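Local coordinates for protein sortase SrtE1 (Streptomyces coelicolor, PDB 5CUW) that cleaves Leu-Ala-x-Thr-Gly and Leu-Pro-x-Thr-Gly sorting signals and joins the surface proteins that carry them to the cell wall, as a class E sortase transpeptidase, at residues Ala92-Arg95 and Asn96-Glu100; Pro132-Ser135 and Pro136-Ser140. All coordinates share one frame; numbering follows the deposited sequence. Where two conformers were deposited one is given.

How the contacts relate
Both contacts are local turns at the surface of the catalytic domain, probably extracellular, and they hold different elements. Contact 1 lies in the loop that follows strand 87-92; contact 2 begins on strand 121-134 and turns toward the 3-10 segment at 139-140. Their centres are about 18 Å apart and their nearest atoms about 6 Å, without touching. Contact 1 contains the assigned active-site residue H94 and is made by ring and aliphatic contacts, its polar ends mostly bound to residues elsewhere. Contact 2 is tied across by three hydrogen bonds and places P136 beside R172, the probable proton donor. R95 of contact 1 is buried, whereas residues 132-140 are partly or fully exposed.

Contact 1 of 2, residues Ala92-Arg95 and Asn96-Glu100; sequences AGHR and NTHGE
H94 turns one face of its imidazole to T97: OG1 sits over that face toward its rim, 3.4 Å from H94 CD2. H98 lies alongside, pointing the same way, and the two imidazoles meet rim to rim, centroids 5.9 Å apart and planes 24° apart. A weak 3.3 Å hydrogen bond links T97 OG1 and H98 ND1. H94 NE2 is hydrogen-bonded to D65 OD1. Replacing H94 by alanine is likely to leave T97 OG1 and the H98 rim without the ring they pack against, and D65 without its imidazole partner. At the other end of the contact, N96 OD1 lies 3.5 Å from R95 CG and E100 CB 3.4 Å from R95 O, a buried carbonyl that has no polar partner. R95 CG stands opposite its backbone N (chi1 -174°) and the chain bends at chi2, taking the guanidinium away from residues 96-100; NE bonds to R103 O, NH1 to C163 O. A type I' turn, T97 to E100, closes through E100 N to T97 O at 2.7 Å. The loop leaves strand 87-92 toward strand 113-117; N96 bonds to E166 and F167 beyond strand 156-164, which carries C163, assigned with H94 to the active site.

Contact 2 of 2, residues Pro132-Ser135 and Pro136-Ser140; sequences PVTS and PSNVS
T134 and N138 are joined side chain to side chain, N138 ND2 giving a hydrogen bond of 2.9 Å to T134 OG1. The bond is nearly straight at 168°, and the hydroxyl oxygen lies close to the amide plane, although the two side chains cross at about a right angle. Both torsions bring the groups together: T134 OG1 and N138 CG are each anti to their own backbone N (chi1 -161° and -171°). A second hydrogen bond from ND2, to Q148 OE1, should help fix the rotation of the amide. Between side chain and backbone, S135 OG accepts from S137 N at 3.2 Å, so the serine hydroxyl meets an amide within the turn. Backbone to backbone, N138 N reaches S135 O at 3.0 Å and closes the turn. Van der Waals contacts are few, and both set a carbon against a hydroxyl oxygen: N138 CB rests 3.6 Å from T134 OG1, and S137 CB lies 3.7 Å from S135 OG. P136 packs on R172 of strand 171-184, and T134 touches R172 and I174 there. S135 to N138 form a type I beta turn with proline at its second position, and N138 then centres an inverse gamma turn. In this sortase domain the pair of turns leads the chain off the end of strand 121-134 beside R172, the probable proton donor, consistent with a place at the edge of the active site.

Contact 1 of 2, residues Ala92-Arg95 and Asn96-Glu100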
loop_
_atom_site.group_PDB
_atom_site.type_symbol
_atom_site.label_atom_id
_atom_site.label_comp_id
_atom_site.label_asym_id
_atom_site.label_seq_id
_atom_site.Cartn_x
_atom_site.Cartn_y
_atom_site.Cartn_z
ATOM N N ALA A 92 -4.328 -3.094 -0.374
ATOM C CA ALA A 92 -5.674 -2.585 -0.619
ATOM C C ALA A 92 -6.300 -2.140 0.695
ATOM O O ALA A 92 -6.130 -2.797 1.726
ATOM C CB ALA A 92 -6.540 -3.638 -1.289
ATOM N N GLY A 93 -7.016 -1.020 0.648
ATOM C CA GLY A 93 -7.704 -0.496 1.816
ATOM C C GLY A 93 -8.998 0.205 1.455
ATOM O O GLY A 93 -9.166 0.664 0.329
ATOM N N HIS A 94 -9.914 0.292 2.412
ATOM C CA HIS A 94 -11.190 0.970 2.210
ATOM C C HIS A 94 -11.023 2.470 1.981
ATOM O O HIS A 94 -10.174 3.125 2.607
ATOM C CB HIS A 94 -12.112 0.765 3.425
ATOM C CG HIS A 94 -12.945 -0.479 3.364
ATOM N ND1 HIS A 94 -13.423 -1.002 2.182
ATOM C CD2 HIS A 94 -13.389 -1.299 4.344
ATOM C CE1 HIS A 94 -14.125 -2.091 2.435
ATOM N NE2 HIS A 94 -14.122 -2.292 3.741
ATOM N N ARG A 95 -11.888 3.016 1.135
ATOM C CA ARG A 95 -11.952 4.456 0.913
ATOM C C ARG A 95 -12.893 5.114 1.924
ATOM O O ARG A 95 -12.654 6.245 2.343
ATOM C CB ARG A 95 -12.424 4.756 -0.514
ATOM C CG ARG A 95 -12.395 6.240 -0.916
ATOM C CD ARG A 95 -11.012 6.630 -1.451
ATOM N NE ARG A 95 -10.922 8.061 -1.743
ATOM C CZ ARG A 95 -11.299 8.613 -2.890
ATOM N NH1 ARG A 95 -11.788 7.853 -3.862
ATOM N NH2 ARG A 95 -11.195 9.928 -3.064
ATOM N N ASN A 96 -13.959 4.417 2.318
ATOM C CA ASN A 96 -15.055 5.082 3.033
ATOM C C ASN A 96 -15.675 4.461 4.290
ATOM O O ASN A 96 -16.579 5.063 4.871
ATOM C CB ASN A 96 -16.206 5.318 2.063
ATOM C CG ASN A 96 -15.927 6.439 1.113
ATOM O OD1 ASN A 96 -15.764 6.218 -0.084
ATOM N ND2 ASN A 96 -15.864 7.664 1.639
ATOM N N THR A 97 -15.250 3.278 4.706
ATOM C CA THR A 97 -15.789 2.718 5.947
ATOM C C THR A 97 -14.673 2.155 6.798
ATOM O O THR A 97 -13.509 2.214 6.410
ATOM C CB THR A 97 -16.825 1.601 5.697
ATOM O OG1 THR A 97 -16.207 0.526 4.978
ATOM C CG2 THR A 97 -18.012 2.128 4.903
ATOM N N HIS A 98 -15.046 1.627 7.964
ATOM C CA HIS A 98 -14.124 0.936 8.863
ATOM C C HIS A 98 -12.770 1.611 9.011
ATOM O O HIS A 98 -11.733 1.010 8.738
ATOM C CB HIS A 98 -13.934 -0.506 8.389
ATOM C CG HIS A 98 -15.170 -1.343 8.532
ATOM N ND1 HIS A 98 -15.956 -1.703 7.457
ATOM C CD2 HIS A 98 -15.782 -1.847 9.631
ATOM C CE1 HIS A 98 -16.986 -2.413 7.884
ATOM N NE2 HIS A 98 -16.903 -2.518 9.198
ATOM N N GLY A 99 -12.781 2.865 9.437
ATOM C CA GLY A 99 -11.546 3.583 9.685
ATOM C C GLY A 99 -11.011 4.268 8.443
ATOM O O GLY A 99 -10.121 5.124 8.541
ATOM N N GLU A 100 -11.562 3.880 7.287
ATOM C CA GLU A 100 -11.239 4.452 5.969
ATOM C C GLU A 100 -9.787 4.891 5.848
ATOM O O GLU A 100 -9.482 6.073 5.686
ATOM C CB GLU A 100 -12.181 5.621 5.655
ATOM C CG GLU A 100 -12.584 6.434 6.853
ATOM C CD GLU A 100 -13.776 7.330 6.571
ATOM O OE1 GLU A 100 -13.678 8.545 6.840
ATOM O OE2 GLU A 100 -14.809 6.816 6.085
#

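Contact 2 of 2, residues Pro132-Ser135 and Pro136-Ser140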
loop_
_atom_site.group_PDB
_atom_site.type_symbol
_atom_site.label_atom_id
_atom_site.label_comp_id
_atom_site.label_asym_id
_atom_site.label_seq_id
_atom_site.Cartn_x
_atom_site.Cartn_y
_atom_site.Cartn_z
ATOM N N PRO A 132 -5.355 8.222 -10.763
ATOM C CA PRO A 132 -6.559 8.530 -9.981
ATOM C C PRO A 132 -7.786 7.690 -10.348
ATOM O O PRO A 132 -8.627 7.480 -9.481
ATOM C CB PRO A 132 -6.810 10.022 -10.281
ATOM C CG PRO A 132 -6.155 10.276 -11.588
ATOM C CD PRO A 132 -4.969 9.325 -11.669
ATOM N N VAL A 133 -7.906 7.237 -11.593
ATOM C CA VAL A 133 -9.069 6.433 -11.984
ATOM C C VAL A 133 -8.665 5.306 -12.943
ATOM O O VAL A 133 -8.007 5.557 -13.952
ATOM C CB VAL A 133 -10.166 7.297 -12.659
ATOM C CG1 VAL A 133 -11.422 6.462 -12.894
ATOM C CG2 VAL A 133 -10.507 8.536 -11.805
ATOM N N THR A 134 -9.044 4.069 -12.619
ATOM C CA THR A 134 -8.813 2.935 -13.516
ATOM C C THR A 134 -9.843 1.822 -13.279
ATOM O O THR A 134 -10.526 1.790 -12.253
ATOM C CB THR A 134 -7.387 2.345 -13.350
ATOM O OG1 THR A 134 -7.046 1.557 -14.501
ATOM C CG2 THR A 134 -7.285 1.481 -12.079
ATOM N N SER A 135 -9.952 0.920 -14.245
ATOM C CA SER A 135 -10.854 -0.209 -14.144
ATOM C C SER A 135 -10.406 -1.144 -13.033
ATOM O O SER A 135 -9.206 -1.379 -12.860
ATOM C CB SER A 135 -10.914 -0.961 -15.477
ATOM O OG SER A 135 -11.573 -2.201 -15.318
ATOM N N PRO A 136 -11.370 -1.677 -12.267
ATOM C CA PRO A 136 -11.087 -2.662 -11.216
ATOM C C PRO A 136 -10.434 -3.942 -11.762
ATOM O O PRO A 136 -9.840 -4.704 -10.997
ATOM C CB PRO A 136 -12.470 -2.961 -10.627
ATOM C CG PRO A 136 -13.331 -1.803 -11.025
ATOM C CD PRO A 136 -12.800 -1.331 -12.347
ATOM N N SER A 137 -10.528 -4.165 -13.070
ATOM C CA SER A 137 -9.905 -5.341 -13.684
ATOM C C SER A 137 -8.438 -5.106 -14.046
ATOM O O SER A 137 -7.761 -6.012 -14.523
ATOM C CB SER A 137 -10.678 -5.755 -14.933
ATOM O OG SER A 137 -12.008 -6.103 -14.597
ATOM N N ASN A 138 -7.945 -3.892 -13.814
ATOM C CA ASN A 138 -6.583 -3.542 -14.202
ATOM C C ASN A 138 -5.564 -3.999 -13.168
ATOM O O ASN A 138 -4.999 -3.187 -12.444
ATOM C CB ASN A 138 -6.461 -2.027 -14.422
ATOM C CG ASN A 138 -5.124 -1.630 -15.026
ATOM O OD1 ASN A 138 -4.324 -2.484 -15.418
ATOM N ND2 ASN A 138 -4.874 -0.329 -15.108
ATOM N N VAL A 139 -5.313 -5.303 -13.104
ATOM C CA VAL A 139 -4.423 -5.830 -12.077
ATOM C C VAL A 139 -2.941 -5.594 -12.362
ATOM O O VAL A 139 -2.099 -5.802 -11.484
ATOM C CB VAL A 139 -4.630 -7.350 -11.879
ATOM C CG1 VAL A 139 -6.001 -7.624 -11.299
ATOM C CG2 VAL A 139 -4.430 -8.089 -13.191
ATOM N N SER A 140 -2.616 -5.154 -13.573
ATOM C CA SER A 140 -1.214 -4.964 -13.946
ATOM C C SER A 140 -0.543 -3.854 -13.130
ATOM O O SER A 140 0.679 -3.719 -13.149
ATOM C CB SER A 140 -1.096 -4.662 -15.439
ATOM O OG SER A 140 -1.532 -5.768 -16.206
#